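Local coordinates for phosphoenolpyruvate-protein phosphotransferase (Coxiella burnetii, PDB 3TRC) that probably transfers the phosphoryl group of phosphoenolpyruvate to a histidine of a partner protein, this chain being its GAF domain, a likely signalling module, at residues I80-V83 with P89-L92; A40-L45 with E110-F115; I132-L135 with H139-E142; M4-I9 with E145-T150. One frame throughout, in Å; residues are numbered along the deposited sequence.

Interaction 1 of 4, residues I80-V83 with P89-L92. With NA (sodium ion), chain C; PO4 (phosphate ion), chain B.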
loop_
_atom_site.group_PDB
_atom_site.type_symbol
_atom_site.label_atom_id
_atom_site.label_comp_id
_atom_site.label_asym_id
_atom_site.label_seq_id
_atom_site.Cartn_x
_atom_site.Cartn_y
_atom_site.Cartn_z
ATOM N N ILE A 80 14.346 -20.290 -2.990
ATOM C CA ILE A 80 14.389 -18.877 -2.637
ATOM C C ILE A 80 15.325 -18.112 -3.578
ATOM O O ILE A 80 15.000 -17.009 -4.034
ATOM C CB ILE A 80 14.752 -18.680 -1.150
ATOM C CG1 ILE A 80 13.597 -19.192 -0.286
ATOM C CG2 ILE A 80 15.042 -17.220 -0.850
ATOM C CD1 ILE A 80 13.886 -19.265 1.202
ATOM N N GLY A 81 16.471 -18.714 -3.888
ATOM C CA GLY A 81 17.374 -18.156 -4.879
ATOM C C GLY A 81 16.699 -18.001 -6.231
ATOM O O GLY A 81 16.905 -17.015 -6.934
ATOM N N LEU A 82 15.874 -18.974 -6.599
ATOM C CA LEU A 82 15.197 -18.911 -7.889
ATOM C C LEU A 82 14.213 -17.740 -7.942
ATOM O O LEU A 82 14.124 -17.047 -8.956
ATOM C CB LEU A 82 14.511 -20.242 -8.198
ATOM C CG LEU A 82 13.930 -20.407 -9.601
ATOM C CD1 LEU A 82 14.996 -20.155 -10.670
ATOM C CD2 LEU A 82 13.313 -21.793 -9.750
ATOM N N VAL A 83 13.489 -17.505 -6.848
ATOM C CA VAL A 83 12.616 -16.337 -6.768
ATOM C C VAL A 83 13.423 -15.056 -7.008
ATOM O O VAL A 83 13.015 -14.180 -7.768
ATOM C CB VAL A 83 11.940 -16.217 -5.388
ATOM C CG1 VAL A 83 11.141 -14.921 -5.300
ATOM C CG2 VAL A 83 11.063 -17.436 -5.100
ATOM N N PRO A 89 7.141 -13.900 -8.711
ATOM C CA PRO A 89 6.696 -14.826 -7.668
ATOM C C PRO A 89 6.776 -16.287 -8.103
ATOM O O PRO A 89 6.587 -16.613 -9.279
ATOM C CB PRO A 89 5.233 -14.419 -7.437
ATOM C CG PRO A 89 5.150 -13.006 -7.923
ATOM C CD PRO A 89 6.099 -12.929 -9.078
ATOM N N ILE A 90 7.067 -17.160 -7.144
ATOM C CA ILE A 90 6.939 -18.594 -7.338
ATOM C C ILE A 90 5.888 -19.087 -6.347
ATOM O O ILE A 90 6.022 -18.907 -5.135
ATOM C CB ILE A 90 8.276 -19.335 -7.139
ATOM C CG1 ILE A 90 9.320 -18.817 -8.134
ATOM C CG2 ILE A 90 8.081 -20.835 -7.314
ATOM C CD1 ILE A 90 10.658 -19.547 -8.064
ATOM N N ASN A 91 4.831 -19.687 -6.882
ATOM C CA ASN A 91 3.662 -20.102 -6.112
ATOM C C ASN A 91 3.436 -21.591 -6.348
ATOM O O ASN A 91 3.064 -22.002 -7.455
ATOM C CB ASN A 91 2.461 -19.289 -6.602
ATOM C CG ASN A 91 1.227 -19.446 -5.734
ATOM O OD1 ASN A 91 1.090 -20.398 -4.977
ATOM N ND2 ASN A 91 0.305 -18.494 -5.862
ATOM N N LEU A 92 3.669 -22.402 -5.321
ATOM C CA LEU A 92 3.629 -23.857 -5.469
ATOM C C LEU A 92 2.762 -24.514 -4.403
ATOM O O LEU A 92 2.637 -24.005 -3.292
ATOM C CB LEU A 92 5.047 -24.426 -5.372
ATOM C CG LEU A 92 6.085 -23.799 -6.299
ATOM C CD1 LEU A 92 7.500 -24.204 -5.894
ATOM C CD2 LEU A 92 5.801 -24.166 -7.743
HETATM NA NA NA C . 19.088 -15.295 -6.116
HETATM P P PO4 B . 15.736 -23.391 -0.538
HETATM O O1 PO4 B . 17.220 -23.521 -0.310
HETATM O O2 PO4 B . 14.991 -23.781 0.722
HETATM O O3 PO4 B . 15.378 -21.976 -0.907
HETATM O O4 PO4 B . 15.302 -24.320 -1.644
#
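In this GAF domain, beside a bound sodium ion and a phosphate, the short helix 78-86 packs against the edge strand 90-92 through three aliphatic side chains, L82, V83 and I90. I90 does the reaching. Its CG1 is anti to the carbonyl carbon (chi1 -60°) and the chain then runs on extended (chi2 -177°), which carries CD1 away from the strand to the helix. There CD1 touches two neighbouring residues at once. It lies 3.7 Å from V83 CG2 and 3.7 Å from L82 CG. The side chains of L82 and I90 cross at about a right angle; CB, CG and CD2 of L82 lie around that one methyl. Of the V83 side chain, CG2 makes the contact, and this methyl also rests 3.8 Å from I90 CG1. V83 and I90 are both buried, and V83 packs further on I129 and P119 of the sheet.

No hydrogen bond joins the two segments. Backbone atoms of the helix also meet two bound ions. G81 O lies 2.9 Å from the sodium ion, whose site also includes Y55 and E85. At the start of the segment, I80 N donates to a phosphate ion that probably came from the crystallisation liquor. L79, K102 and R104 hold the same ion. The I80 bond is nearly straight: N to phosphate O3 is 2.9 Å, with an N-H...O angle of 169°.

Interaction 2 of 4, residues A40-L45 with E110-F115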
loop_
_atom_site.group_PDB
_atom_site.type_symbol
_atom_site.label_atom_id
_atom_site.label_comp_id
_atom_site.label_asym_id
_atom_site.label_seq_id
_atom_site.Cartn_x
_atom_site.Cartn_y
_atom_site.Cartn_z
ATOM N N ALA A 40 -1.502 -18.175 7.204
ATOM C CA ALA A 40 -0.433 -19.053 6.756
ATOM C C ALA A 40 0.296 -19.563 7.990
ATOM O O ALA A 40 0.117 -19.033 9.081
ATOM C CB ALA A 40 0.528 -18.312 5.830
ATOM N N ASP A 41 1.127 -20.585 7.825
ATOM C CA ASP A 41 1.790 -21.189 8.982
ATOM C C ASP A 41 3.196 -20.668 9.252
ATOM O O ASP A 41 3.669 -20.725 10.386
ATOM C CB ASP A 41 1.784 -22.708 8.867
ATOM C CG ASP A 41 0.391 -23.253 8.689
ATOM O OD1 ASP A 41 -0.480 -22.947 9.535
ATOM O OD2 ASP A 41 0.151 -23.944 7.684
ATOM N N ALA A 42 3.850 -20.142 8.222
ATOM C CA ALA A 42 5.136 -19.489 8.406
ATOM C C ALA A 42 5.309 -18.351 7.412
ATOM O O ALA A 42 4.787 -18.391 6.302
ATOM C CB ALA A 42 6.284 -20.499 8.284
ATOM N N CYS A 43 6.010 -17.308 7.833
ATOM C CA CYS A 43 6.334 -16.213 6.938
ATOM C C CYS A 43 7.691 -15.682 7.345
ATOM O O CYS A 43 7.941 -15.442 8.524
ATOM C CB CYS A 43 5.275 -15.112 7.004
ATOM S SG CYS A 43 5.574 -13.751 5.866
ATOM N N SER A 44 8.567 -15.526 6.362
ATOM C CA SER A 44 9.932 -15.073 6.599
ATOM C C SER A 44 10.302 -13.971 5.622
ATOM O O SER A 44 9.819 -13.942 4.492
ATOM C CB SER A 44 10.917 -16.243 6.451
ATOM O OG SER A 44 10.592 -17.285 7.364
ATOM N N LEU A 45 11.167 -13.069 6.068
ATOM C CA LEU A 45 11.614 -11.969 5.229
ATOM C C LEU A 45 13.134 -11.969 5.216
ATOM O O LEU A 45 13.770 -11.960 6.269
ATOM C CB LEU A 45 11.063 -10.642 5.761
ATOM C CG LEU A 45 11.114 -9.450 4.803
ATOM C CD1 LEU A 45 10.059 -8.419 5.176
ATOM C CD2 LEU A 45 12.502 -8.832 4.778
ATOM N N GLU A 110 8.935 -27.247 10.902
ATOM C CA GLU A 110 7.755 -28.002 10.485
ATOM C C GLU A 110 7.817 -28.365 9.005
ATOM O O GLU A 110 8.525 -27.727 8.228
ATOM C CB GLU A 110 6.472 -27.211 10.768
ATOM C CG GLU A 110 6.090 -27.123 12.233
ATOM C CD GLU A 110 4.594 -26.957 12.427
ATOM O OE1 GLU A 110 3.880 -27.984 12.445
ATOM O OE2 GLU A 110 4.129 -25.807 12.558
ATOM N N ASP A 111 7.067 -29.394 8.621
ATOM C CA ASP A 111 7.038 -29.858 7.238
ATOM C C ASP A 111 6.058 -29.054 6.390
ATOM O O ASP A 111 4.898 -29.438 6.234
ATOM C CB ASP A 111 6.674 -31.341 7.174
ATOM C CG ASP A 111 7.840 -32.242 7.518
ATOM O OD1 ASP A 111 8.965 -31.966 7.044
ATOM O OD2 ASP A 111 7.632 -33.224 8.264
ATOM N N TYR A 112 6.531 -27.948 5.829
ATOM C CA TYR A 112 5.679 -27.117 4.983
ATOM C C TYR A 112 5.629 -27.642 3.560
ATOM O O TYR A 112 6.535 -28.348 3.108
ATOM C CB TYR A 112 6.148 -25.661 4.985
ATOM C CG TYR A 112 6.250 -25.079 6.367
ATOM C CD1 TYR A 112 5.118 -24.913 7.155
ATOM C CD2 TYR A 112 7.478 -24.702 6.894
ATOM C CE1 TYR A 112 5.205 -24.386 8.427
ATOM C CE2 TYR A 112 7.575 -24.171 8.163
ATOM C CZ TYR A 112 6.439 -24.016 8.927
ATOM O OH TYR A 112 6.542 -23.489 10.194
ATOM N N HIS A 113 4.558 -27.297 2.858
ATOM C CA HIS A 113 4.387 -27.729 1.482
ATOM C C HIS A 113 4.022 -26.555 0.590
ATOM O O HIS A 113 4.799 -26.183 -0.285
ATOM C CB HIS A 113 3.356 -28.855 1.404
ATOM C CG HIS A 113 3.801 -30.108 2.091
ATOM N ND1 HIS A 113 4.518 -31.093 1.446
ATOM C CD2 HIS A 113 3.671 -30.517 3.374
ATOM C CE1 HIS A 113 4.791 -32.065 2.298
ATOM N NE2 HIS A 113 4.290 -31.740 3.476
ATOM N N GLY A 114 2.854 -25.960 0.823
ATOM C CA GLY A 114 2.456 -24.772 0.085
ATOM C C GLY A 114 3.502 -23.684 0.248
ATOM O O GLY A 114 4.029 -23.496 1.341
ATOM N N PHE A 115 3.792 -22.966 -0.834
ATOM C CA PHE A 115 4.914 -22.021 -0.873
ATOM C C PHE A 115 4.587 -20.821 -1.753
ATOM O O PHE A 115 4.132 -20.973 -2.888
ATOM C CB PHE A 115 6.164 -22.734 -1.416
ATOM C CG PHE A 115 7.378 -21.848 -1.584
ATOM C CD1 PHE A 115 7.567 -21.103 -2.744
ATOM C CD2 PHE A 115 8.368 -21.818 -0.610
ATOM C CE1 PHE A 115 8.703 -20.310 -2.909
ATOM C CE2 PHE A 115 9.507 -21.027 -0.765
ATOM C CZ PHE A 115 9.673 -20.273 -1.918
HETATM O O HOH W 1 4.383 -23.148 11.920
#
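Y112 meets D41 and A42 where the loop before strand 114-122 passes the start of strand 42-49. E110 comes first along the loop and reaches D41 through a water. Its OE2 accepts a hydrogen bond from this water at 2.7 Å, and the same water donates to D41 O at 3.0 Å. The carbonyl carbon of E110 lies over one face of the Y112 ring, offset toward its rim. D111 is the centre of an inverse gamma turn, which swings the chain round to Y112.

Y112 carries the direct contact. A chi1 of -55° sets its ring opposite the carbonyl carbon, and the ring extends toward the strand. A42 CB sits against the phenol end, 3.6 Å from Y112 CZ, and D41 CB lies 3.8 Å from Y112 CE1. Both approach the ring obliquely. The Y112 hydroxyl OH is 2.8 Å from the bridging water, which lies at the ring edge, in its plane. Beyond Y112, H113 and G114 form a classic beta bulge opposite Q134. D41 and A42 form another opposite Q133, on the same central strand 125-134 of the GAF sheet.

The carboxylate of D41 turns elsewhere: OD2 bonds to L135 N. Because the water donates to both D41 O and E110 OE2, a polar bridge joins loop and strand beside the apolar packing on the ring.

Interaction 3 of 4, residues I132-L135 with H139-E142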
loop_
_atom_site.group_PDB
_atom_site.type_symbol
_atom_site.label_atom_id
_atom_site.label_comp_id
_atom_site.label_asym_id
_atom_site.label_seq_id
_atom_site.Cartn_x
_atom_site.Cartn_y
_atom_site.Cartn_z
ATOM N N ILE A 132 6.290 -17.118 2.130
ATOM C CA ILE A 132 5.109 -17.527 2.877
ATOM C C ILE A 132 4.914 -19.035 2.692
ATOM O O ILE A 132 4.995 -19.543 1.583
ATOM C CB ILE A 132 3.843 -16.766 2.405
ATOM C CG1 ILE A 132 4.076 -15.249 2.414
ATOM C CG2 ILE A 132 2.657 -17.113 3.290
ATOM C CD1 ILE A 132 4.523 -14.683 1.071
ATOM N N GLN A 133 4.686 -19.750 3.787
ATOM C CA GLN A 133 4.581 -21.202 3.712
ATOM C C GLN A 133 3.384 -21.698 4.496
ATOM O O GLN A 133 2.926 -21.046 5.427
ATOM C CB GLN A 133 5.856 -21.857 4.247
ATOM C CG GLN A 133 7.134 -21.340 3.585
ATOM C CD GLN A 133 8.392 -21.960 4.170
ATOM O OE1 GLN A 133 9.026 -21.391 5.066
ATOM N NE2 GLN A 133 8.760 -23.133 3.665
ATOM N N GLN A 134 2.863 -22.852 4.102
ATOM C CA GLN A 134 1.794 -23.473 4.867
ATOM C C GLN A 134 1.946 -24.983 4.860
ATOM O O GLN A 134 2.588 -25.552 3.978
ATOM C CB GLN A 134 0.412 -23.046 4.355
ATOM C CG GLN A 134 0.180 -23.276 2.880
ATOM C CD GLN A 134 -1.006 -22.483 2.358
ATOM O OE1 GLN A 134 -1.636 -21.725 3.096
ATOM N NE2 GLN A 134 -1.315 -22.660 1.082
ATOM N N LEU A 135 1.364 -25.618 5.868
ATOM C CA LEU A 135 1.425 -27.063 6.007
ATOM C C LEU A 135 0.622 -27.778 4.922
ATOM O O LEU A 135 1.016 -28.851 4.462
ATOM C CB LEU A 135 0.921 -27.466 7.394
ATOM C CG LEU A 135 1.734 -26.921 8.572
ATOM C CD1 LEU A 135 0.944 -27.012 9.870
ATOM C CD2 LEU A 135 3.072 -27.641 8.692
ATOM N N HIS A 139 -1.376 -24.414 -3.242
ATOM C CA HIS A 139 -0.768 -23.157 -3.635
ATOM C C HIS A 139 -1.588 -22.006 -3.049
ATOM O O HIS A 139 -2.619 -22.225 -2.408
ATOM C CB HIS A 139 -0.644 -23.045 -5.153
ATOM C CG HIS A 139 -1.948 -22.864 -5.858
ATOM N ND1 HIS A 139 -2.733 -23.925 -6.258
ATOM C CD2 HIS A 139 -2.601 -21.744 -6.249
ATOM C CE1 HIS A 139 -3.815 -23.465 -6.861
ATOM N NE2 HIS A 139 -3.759 -22.146 -6.867
ATOM N N PHE A 140 -1.110 -20.785 -3.246
ATOM C CA PHE A 140 -1.802 -19.611 -2.735
ATOM C C PHE A 140 -2.717 -19.016 -3.796
ATOM O O PHE A 140 -2.332 -18.875 -4.956
ATOM C CB PHE A 140 -0.798 -18.579 -2.203
ATOM C CG PHE A 140 -0.116 -19.013 -0.933
ATOM C CD1 PHE A 140 -0.529 -18.519 0.294
ATOM C CD2 PHE A 140 0.917 -19.943 -0.967
ATOM C CE1 PHE A 140 0.082 -18.933 1.468
ATOM C CE2 PHE A 140 1.538 -20.352 0.197
ATOM C CZ PHE A 140 1.118 -19.849 1.417
ATOM N N ALA A 141 -3.942 -18.688 -3.394
ATOM C CA ALA A 141 -4.941 -18.237 -4.346
ATOM C C ALA A 141 -4.599 -16.859 -4.907
ATOM O O ALA A 141 -3.741 -16.154 -4.380
ATOM C CB ALA A 141 -6.317 -18.229 -3.697
ATOM N N GLU A 142 -5.280 -16.489 -5.985
ATOM C CA GLU A 142 -4.980 -15.250 -6.699
ATOM C C GLU A 142 -4.975 -14.007 -5.816
ATOM O O GLU A 142 -4.079 -13.170 -5.933
ATOM C CB GLU A 142 -5.968 -15.063 -7.852
ATOM C CG GLU A 142 -5.686 -13.861 -8.727
ATOM C CD GLU A 142 -6.671 -13.746 -9.877
ATOM O OE1 GLU A 142 -7.749 -14.376 -9.812
ATOM O OE2 GLU A 142 -6.363 -13.032 -10.851
HETATM O O HOH W 2 -3.809 -21.252 -0.079
#
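I132 and F140 face each other with their CA atoms 9.1 Å apart, and Q134 and H139 do so at 8.9 Å. Segment 132-135 lies on the last part of strand 125-134 and runs into the following loop. Segment 139-142 is irregular chain that returns beside it. At this spacing no backbone hydrogen bond links the two, and side chains fill the interval.

The F140 ring lies between I132 and Q134. Q134 CG takes the crowded position between its backbone N and carbonyl carbon (chi1 54°), and the chain is extended beyond it. This brings the amide flat over one face of the ring, with the two planes 10° apart. Q134 CD is 3.5 Å from F140 CZ, and NE2 stands over the same face, offset toward the rim. I132 comes in obliquely with its CG2 methyl, 3.6 Å from F140 CE1, while the rest of its side chain leads away.

In the GAF fold this is the turn from the central sheet to the long C-terminal helix, 142-164. A141 occupies the N-cap position of that helix, and L116 of strand 114-122 also packs on F140.

The polar end of Q134 is well supplied. NE2 donates to H138 O, and also to a water at 3.1 Å. That water in turn donates to H139 O at 2.8 Å, bridging a direct NE2 to O separation of 3.8 Å. F140 O accepts a hydrogen bond from N91 ND2.

Interaction 4 of 4, residues M4-I9 with E145-T150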
loop_
_atom_site.group_PDB
_atom_site.type_symbol
_atom_site.label_atom_id
_atom_site.label_comp_id
_atom_site.label_asym_id
_atom_site.label_seq_id
_atom_site.Cartn_x
_atom_site.Cartn_y
_atom_site.Cartn_z
HETATM N N MSE A 4 -12.096 -9.341 -0.864
HETATM C CA MSE A 4 -12.552 -8.245 -0.009
HETATM C C MSE A 4 -11.798 -8.235 1.324
HETATM O O MSE A 4 -11.398 -7.181 1.811
HETATM C CB MSE A 4 -14.066 -8.307 0.225
HETATM C CG MSE A 4 -14.597 -7.170 1.079
HETATM SE SE MSE A 4 -14.638 -5.438 0.158
HETATM C CE MSE A 4 -16.234 -5.713 -0.925
ATOM N N ASN A 5 -11.593 -9.413 1.907
ATOM C CA ASN A 5 -10.786 -9.513 3.123
ATOM C C ASN A 5 -9.367 -9.010 2.900
ATOM O O ASN A 5 -8.858 -8.202 3.672
ATOM C CB ASN A 5 -10.727 -10.956 3.622
ATOM C CG ASN A 5 -11.996 -11.382 4.310
ATOM O OD1 ASN A 5 -12.740 -12.211 3.796
ATOM N ND2 ASN A 5 -12.249 -10.824 5.488
HETATM N N MSE A 6 -8.731 -9.497 1.841
HETATM C CA MSE A 6 -7.376 -9.073 1.509
HETATM C C MSE A 6 -7.284 -7.557 1.493
HETATM O O MSE A 6 -6.343 -6.965 2.014
HETATM C CB MSE A 6 -6.959 -9.634 0.147
HETATM C CG MSE A 6 -6.907 -11.137 0.093
HETATM SE SE MSE A 6 -5.597 -11.824 1.349
HETATM C CE MSE A 6 -6.785 -12.581 2.661
ATOM N N LEU A 7 -8.278 -6.927 0.882
ATOM C CA LEU A 7 -8.302 -5.485 0.755
ATOM C C LEU A 7 -8.288 -4.788 2.120
ATOM O O LEU A 7 -7.548 -3.833 2.332
ATOM C CB LEU A 7 -9.544 -5.090 -0.036
ATOM C CG LEU A 7 -9.590 -3.737 -0.714
ATOM C CD1 LEU A 7 -8.314 -3.460 -1.515
ATOM C CD2 LEU A 7 -10.817 -3.723 -1.607
ATOM N N LYS A 8 -9.095 -5.283 3.049
ATOM C CA LYS A 8 -9.168 -4.686 4.376
ATOM C C LYS A 8 -7.955 -5.037 5.238
ATOM O O LYS A 8 -7.548 -4.257 6.100
ATOM C CB LYS A 8 -10.457 -5.104 5.073
ATOM C CG LYS A 8 -11.707 -4.634 4.361
ATOM C CD LYS A 8 -12.939 -5.071 5.114
ATOM C CE LYS A 8 -14.205 -4.605 4.420
ATOM N NZ LYS A 8 -15.373 -5.406 4.873
ATOM N N ILE A 9 -7.386 -6.215 5.010
ATOM C CA ILE A 9 -6.159 -6.597 5.694
ATOM C C ILE A 9 -5.043 -5.667 5.255
ATOM O O ILE A 9 -4.260 -5.192 6.073
ATOM C CB ILE A 9 -5.761 -8.046 5.377
ATOM C CG1 ILE A 9 -6.797 -9.004 5.957
ATOM C CG2 ILE A 9 -4.354 -8.356 5.916
ATOM C CD1 ILE A 9 -6.732 -10.398 5.384
ATOM N N GLU A 145 -1.866 -13.966 -3.538
ATOM C CA GLU A 145 -0.655 -13.545 -4.220
ATOM C C GLU A 145 -0.677 -12.034 -4.473
ATOM O O GLU A 145 0.303 -11.351 -4.205
ATOM C CB GLU A 145 -0.441 -14.325 -5.520
ATOM C CG GLU A 145 0.865 -13.965 -6.212
ATOM C CD GLU A 145 1.141 -14.797 -7.448
ATOM O OE1 GLU A 145 0.690 -15.959 -7.510
ATOM O OE2 GLU A 145 1.826 -14.281 -8.358
ATOM N N ALA A 146 -1.803 -11.516 -4.960
ATOM C CA ALA A 146 -1.931 -10.084 -5.229
ATOM C C ALA A 146 -1.715 -9.260 -3.958
ATOM O O ALA A 146 -1.041 -8.226 -3.970
ATOM C CB ALA A 146 -3.293 -9.781 -5.845
ATOM N N PHE A 147 -2.290 -9.727 -2.859
ATOM C CA PHE A 147 -2.100 -9.100 -1.563
ATOM C C PHE A 147 -0.624 -9.059 -1.179
ATOM O O PHE A 147 -0.089 -8.010 -0.816
ATOM C CB PHE A 147 -2.883 -9.868 -0.505
ATOM C CG PHE A 147 -2.545 -9.480 0.894
ATOM C CD1 PHE A 147 -3.075 -8.335 1.456
ATOM C CD2 PHE A 147 -1.692 -10.261 1.649
ATOM C CE1 PHE A 147 -2.760 -7.978 2.746
ATOM C CE2 PHE A 147 -1.377 -9.906 2.934
ATOM C CZ PHE A 147 -1.909 -8.768 3.486
ATOM N N CYS A 148 0.029 -10.207 -1.262
ATOM C CA CYS A 148 1.431 -10.307 -0.868
ATOM C C CYS A 148 2.361 -9.503 -1.781
ATOM O O CYS A 148 3.341 -8.913 -1.320
ATOM C CB CYS A 148 1.860 -11.776 -0.803
ATOM S SG CYS A 148 1.177 -12.732 0.560
ATOM N N VAL A 149 2.064 -9.484 -3.075
ATOM C CA VAL A 149 2.861 -8.721 -4.028
ATOM C C VAL A 149 2.714 -7.230 -3.761
ATOM O O VAL A 149 3.701 -6.495 -3.710
ATOM C CB VAL A 149 2.480 -9.049 -5.483
ATOM C CG1 VAL A 149 3.056 -8.011 -6.441
ATOM C CG2 VAL A 149 2.957 -10.444 -5.843
ATOM N N THR A 150 1.475 -6.787 -3.578
ATOM C CA THR A 150 1.210 -5.385 -3.294
ATOM C C THR A 150 1.922 -4.971 -2.016
ATOM O O THR A 150 2.518 -3.888 -1.941
ATOM C CB THR A 150 -0.314 -5.124 -3.180
ATOM O OG1 THR A 150 -0.944 -5.519 -4.401
ATOM C CG2 THR A 150 -0.585 -3.654 -2.942
#
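F147 packs tightly against M6 and I9 of the N-terminal helix, which both come to it from the same side of its ring plane. With chi1 at 168°, CG of F147 is directed opposite its backbone N and the ring reaches helix 3-19. I9 CG2 is 3.5 Å from F147 CZ and comes to the ring obliquely. M6, a selenomethionine here, bends at chi2 and chi3, and its side chain crosses that of F147 at about a right angle. M6 SE is 3.8 Å from F147 CB. It also makes an oblique Met-aromatic contact, 31° off the normal of the F147 ring. The carbonyl oxygen of M6 lies against the ring too, 3.6 Å from F147 CD1.

These helices belong to the bundle that packs on one side of the GAF sheet; L34 of helix 23-37 also touches F147. T150, a buried side chain, bonds within its own helix: OG1 donates to A146 O at 2.7 Å, and T150 N reaches the same oxygen from the opposite face of its plane. The second subunit joins in here, with its L7 packing on M6.

The other flank is looser. N5 is exposed. K8, partly exposed, points away from helix 142-164, and its NZ forms a salt bridge with E142 of the second subunit.

Overall arrangement
From the N terminus, helix 3-19 is the first partner of interaction 4, which closes only when helix 142-164 is reached. This long loop encloses the other three contacts. Interaction 2 opens next, at the start of strand 42-49, and closes at 110-115. The short loop of interaction 1 lies within it. Interaction 3 follows in series and makes the turn from strand 125-134 into helix 142-164. No loops cross. Interactions 1, 2 and 3 share the antiparallel sheet: L92 N meets F115 O, and A42 O meets Q133 N. N91 ND2 ties strand 90-92 to both F140 O and E145 OE1. I132 CD1 packs on C148 SG, joining interaction 3 to interaction 4.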